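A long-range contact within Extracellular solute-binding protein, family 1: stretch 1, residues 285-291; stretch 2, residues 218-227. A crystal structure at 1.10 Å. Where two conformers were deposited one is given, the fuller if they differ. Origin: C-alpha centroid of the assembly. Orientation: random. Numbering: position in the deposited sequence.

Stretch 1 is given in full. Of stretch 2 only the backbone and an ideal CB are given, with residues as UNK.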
# COMPACT_ATOMS: atom_id res chain seq x y z
N PRO A 285 8.39 -15.43 8.85
CA PRO A 285 7.58 -16.64 9.09
C PRO A 285 6.44 -16.85 8.11
O PRO A 285 5.98 -17.98 7.94
CB PRO A 285 7.04 -16.43 10.51
CG PRO A 285 8.04 -15.52 11.15
CD PRO A 285 8.49 -14.60 10.06
N PHE A 286 5.98 -15.78 7.47
CA PHE A 286 4.91 -15.89 6.50
C PHE A 286 5.38 -16.40 5.14
O PHE A 286 4.55 -16.84 4.34
CB PHE A 286 4.18 -14.58 6.37
CG PHE A 286 3.60 -14.11 7.65
CD1 PHE A 286 2.47 -14.71 8.18
CD2 PHE A 286 4.21 -13.11 8.38
CE1 PHE A 286 1.93 -14.31 9.38
CE2 PHE A 286 3.68 -12.70 9.59
CZ PHE A 286 2.53 -13.29 10.07
N GLY A 287 6.68 -16.34 4.88
CA GLY A 287 7.27 -16.88 3.66
C GLY A 287 7.17 -15.94 2.49
O GLY A 287 6.46 -14.95 2.53
N SER A 288 7.91 -16.25 1.44
CA SER A 288 7.84 -15.48 0.21
C SER A 288 6.58 -15.87 -0.56
O SER A 288 5.90 -16.87 -0.29
CB SER A 288 9.07 -15.70 -0.64
OG SER A 288 9.19 -17.06 -0.95
N PHE A 289 6.24 -15.04 -1.53
CA PHE A 289 5.02 -15.23 -2.28
C PHE A 289 5.14 -14.56 -3.64
O PHE A 289 5.84 -13.55 -3.82
CB PHE A 289 3.78 -14.68 -1.53
CG PHE A 289 3.83 -13.22 -1.21
CD1 PHE A 289 4.47 -12.78 -0.07
CD2 PHE A 289 3.22 -12.28 -2.04
CE1 PHE A 289 4.53 -11.45 0.23
CE2 PHE A 289 3.25 -10.94 -1.73
CZ PHE A 289 3.91 -10.52 -0.58
N LYS A 290 4.45 -15.14 -4.61
CA LYS A 290 4.40 -14.60 -5.96
C LYS A 290 3.63 -13.29 -5.98
O LYS A 290 2.50 -13.22 -5.50
CB LYS A 290 3.71 -15.57 -6.91
CG LYS A 290 3.72 -15.11 -8.34
CD LYS A 290 3.01 -16.09 -9.24
CE LYS A 290 3.03 -15.59 -10.67
NZ LYS A 290 2.53 -16.62 -11.60
N ASN A 291 4.27 -12.26 -6.52
CA ASN A 291 3.67 -10.95 -6.70
C ASN A 291 3.07 -10.86 -8.12
O ASN A 291 3.74 -11.21 -9.09
CB ASN A 291 4.73 -9.82 -6.66
CG ASN A 291 5.40 -9.59 -5.30
OD1 ASN A 291 5.86 -8.46 -5.08
ND2 ASN A 291 5.53 -10.60 -4.43
N UNK A 218 -4.08 -15.86 10.80
CA UNK A 218 -3.08 -16.15 9.80
C UNK A 218 -3.20 -15.21 8.62
O UNK A 218 -4.21 -14.53 8.46
CB UNK A 218 -3.20 -17.60 9.34
N UNK A 219 -2.15 -15.21 7.81
CA UNK A 219 -2.07 -14.42 6.58
C UNK A 219 -1.94 -15.34 5.40
O UNK A 219 -1.02 -16.15 5.37
CB UNK A 219 -0.90 -13.44 6.62
N UNK A 220 -2.82 -15.18 4.41
CA UNK A 220 -2.81 -15.99 3.20
C UNK A 220 -2.61 -15.07 1.99
O UNK A 220 -3.38 -14.13 1.79
CB UNK A 220 -4.10 -16.80 3.07
N UNK A 221 -1.61 -15.38 1.17
CA UNK A 221 -1.28 -14.61 -0.04
C UNK A 221 -2.07 -15.20 -1.21
O UNK A 221 -1.78 -16.31 -1.63
CB UNK A 221 0.22 -14.63 -0.33
N UNK A 222 -3.08 -14.48 -1.76
CA UNK A 222 -3.95 -15.14 -2.70
C UNK A 222 -3.36 -15.22 -4.12
O UNK A 222 -2.41 -14.52 -4.48
CB UNK A 222 -5.30 -14.41 -2.73
N UNK A 223 -3.98 -16.10 -4.90
CA UNK A 223 -3.73 -16.24 -6.34
C UNK A 223 -2.31 -16.74 -6.65
O UNK A 223 -1.78 -16.50 -7.75
CB UNK A 223 -3.96 -14.90 -7.04
N UNK A 224 -1.74 -17.54 -5.75
CA UNK A 224 -0.40 -18.09 -5.96
C UNK A 224 -0.27 -19.04 -7.11
O UNK A 224 0.82 -19.18 -7.65
CB UNK A 224 0.06 -18.81 -4.69
N UNK A 225 -1.35 -19.73 -7.45
CA UNK A 225 -1.33 -20.67 -8.55
C UNK A 225 -1.73 -20.03 -9.86
O UNK A 225 -1.80 -20.71 -10.88
CB UNK A 225 -2.25 -21.85 -8.25
N UNK A 226 -1.96 -18.72 -9.84
CA UNK A 226 -2.33 -17.94 -11.01
C UNK A 226 -1.47 -16.71 -11.11
O UNK A 226 -0.23 -16.82 -11.18
CB UNK A 226 -3.81 -17.55 -10.96
N UNK A 227 -2.10 -15.54 -11.14
CA UNK A 227 -1.39 -14.31 -11.46
C UNK A 227 -0.54 -13.75 -10.33
O UNK A 227 0.29 -12.88 -10.60
CB UNK A 227 -2.40 -13.25 -11.89

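Position 218 makes no contact with stretch 1: its CA-to-CB bond points sideways and an ideal CB finds nothing within 5.5 Å, so the choice is open. The residue is G218.

At 219 the CA-to-CB bond points toward stretch 1, and the ideal CB lies 3.9 Å from CD1 of F286. An aromatic ring at this range suits an apolar side chain, such as leucine, isoleucine or methionine. The residue is M219. Its CB packs 3.8 Å from F286 CD1, and its extended chain (chi1 and chi2 both t) carries SD to 4.6 Å from the centroid of the F286 ring, a sulfur-aromatic contact. A water donates to M219 O at 2.7 Å and weakly to F286 O at 3.4 Å.

Position 220 continues the strand, and its CB points away; stretch 1 places no demand on it. It is F220.

At 221 the bond again points toward stretch 1, with the ideal CB 3.8 Å from F289 CB. The F289 ring offers a flat apolar surface, with the CB of F286 nearby, and a large aliphatic or aromatic side chain would suit. F221, with chi1 in m, lays its ring against that of F289 in an offset stack: the centroids are 3.9 Å apart, the planes only 6° from parallel, and CE1 of F221 is 3.4 Å from CE1 of F289. The ring also brings its edge to the backbone, CE2 of F221 lying 3.5 Å from F286 O.

Position 222 points away, so stretch 1 sets no requirement; it is P222. At 223 the CB is sideways and phi is +66°, which glycine, asparagine or aspartate accept most readily; it is N223, and it opens a type I turn, closed by a bond from the backbone N of 226 to N223 O at 3.1 Å.

At 224 the CB points sideways, 5.4 Å from K290 CB, yet K290 offers both a backbone donor and an acceptor. A long side chain carrying both functions fits, as an amide does. Q224 bends back to accept from K290 N at OE1 (2.8 Å) and donate from NE2 to K290 O (3.1 Å).

Position 225 points away, leaving it open to many residues, polar ones included; it is N225. At 226 a CB would also point away, with room for it, so stretch 1 does not require glycine; what matters is the carbonyl, and G226 O accepts from K290 NZ at 2.8 Å, at the tip of a fully extended lysine.

Position 227 points away as well, and the contact needs only its backbone carbonyl, so many side chains would serve. It is R227, with R227 O lying 3.9 Å from K290 CE.

Stretch 2, residues 218-227: GMFFPNQNGR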
# COMPACT_ATOMS: atom_id res chain seq x y z
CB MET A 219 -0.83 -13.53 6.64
CG MET A 219 -0.50 -12.86 5.33
SD MET A 219 0.76 -11.60 5.53
CE MET A 219 0.20 -10.81 6.99
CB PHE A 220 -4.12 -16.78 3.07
CG PHE A 220 -4.17 -17.74 1.93
CD1 PHE A 220 -3.69 -19.04 2.06
CD2 PHE A 220 -4.65 -17.34 0.70
CE1 PHE A 220 -3.75 -19.93 1.01
CE2 PHE A 220 -4.70 -18.23 -0.36
CZ PHE A 220 -4.25 -19.52 -0.21
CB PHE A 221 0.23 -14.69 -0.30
CG PHE A 221 1.06 -14.13 0.83
CD1 PHE A 221 1.10 -12.78 1.08
CD2 PHE A 221 1.80 -14.96 1.64
CE1 PHE A 221 1.84 -12.22 2.10
CE2 PHE A 221 2.55 -14.43 2.69
CZ PHE A 221 2.57 -13.06 2.92
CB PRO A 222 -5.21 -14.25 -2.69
CG PRO A 222 -5.14 -13.48 -1.41
CD PRO A 222 -3.67 -13.22 -1.28
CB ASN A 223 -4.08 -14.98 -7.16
CG ASN A 223 -5.56 -14.59 -7.09
OD1 ASN A 223 -6.11 -14.39 -6.02
ND2 ASN A 223 -6.22 -14.50 -8.26
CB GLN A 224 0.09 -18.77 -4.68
CG GLN A 224 0.29 -17.78 -3.55
CD GLN A 224 1.36 -16.77 -3.88
OE1 GLN A 224 2.57 -17.13 -3.97
NE2 GLN A 224 0.96 -15.51 -4.12
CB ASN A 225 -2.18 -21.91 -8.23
CG ASN A 225 -1.61 -22.71 -7.09
OD1 ASN A 225 -0.40 -22.83 -6.97
ND2 ASN A 225 -2.46 -23.21 -6.23
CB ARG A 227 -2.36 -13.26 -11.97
CG ARG A 227 -3.32 -12.72 -10.90
CD ARG A 227 -4.27 -11.70 -11.48
NE ARG A 227 -5.19 -11.17 -10.47
CZ ARG A 227 -6.44 -11.59 -10.24
NH1 ARG A 227 -6.98 -12.54 -10.97
NH2 ARG A 227 -7.13 -11.06 -9.26
O HOH W 1 1.49 -16.85 5.90
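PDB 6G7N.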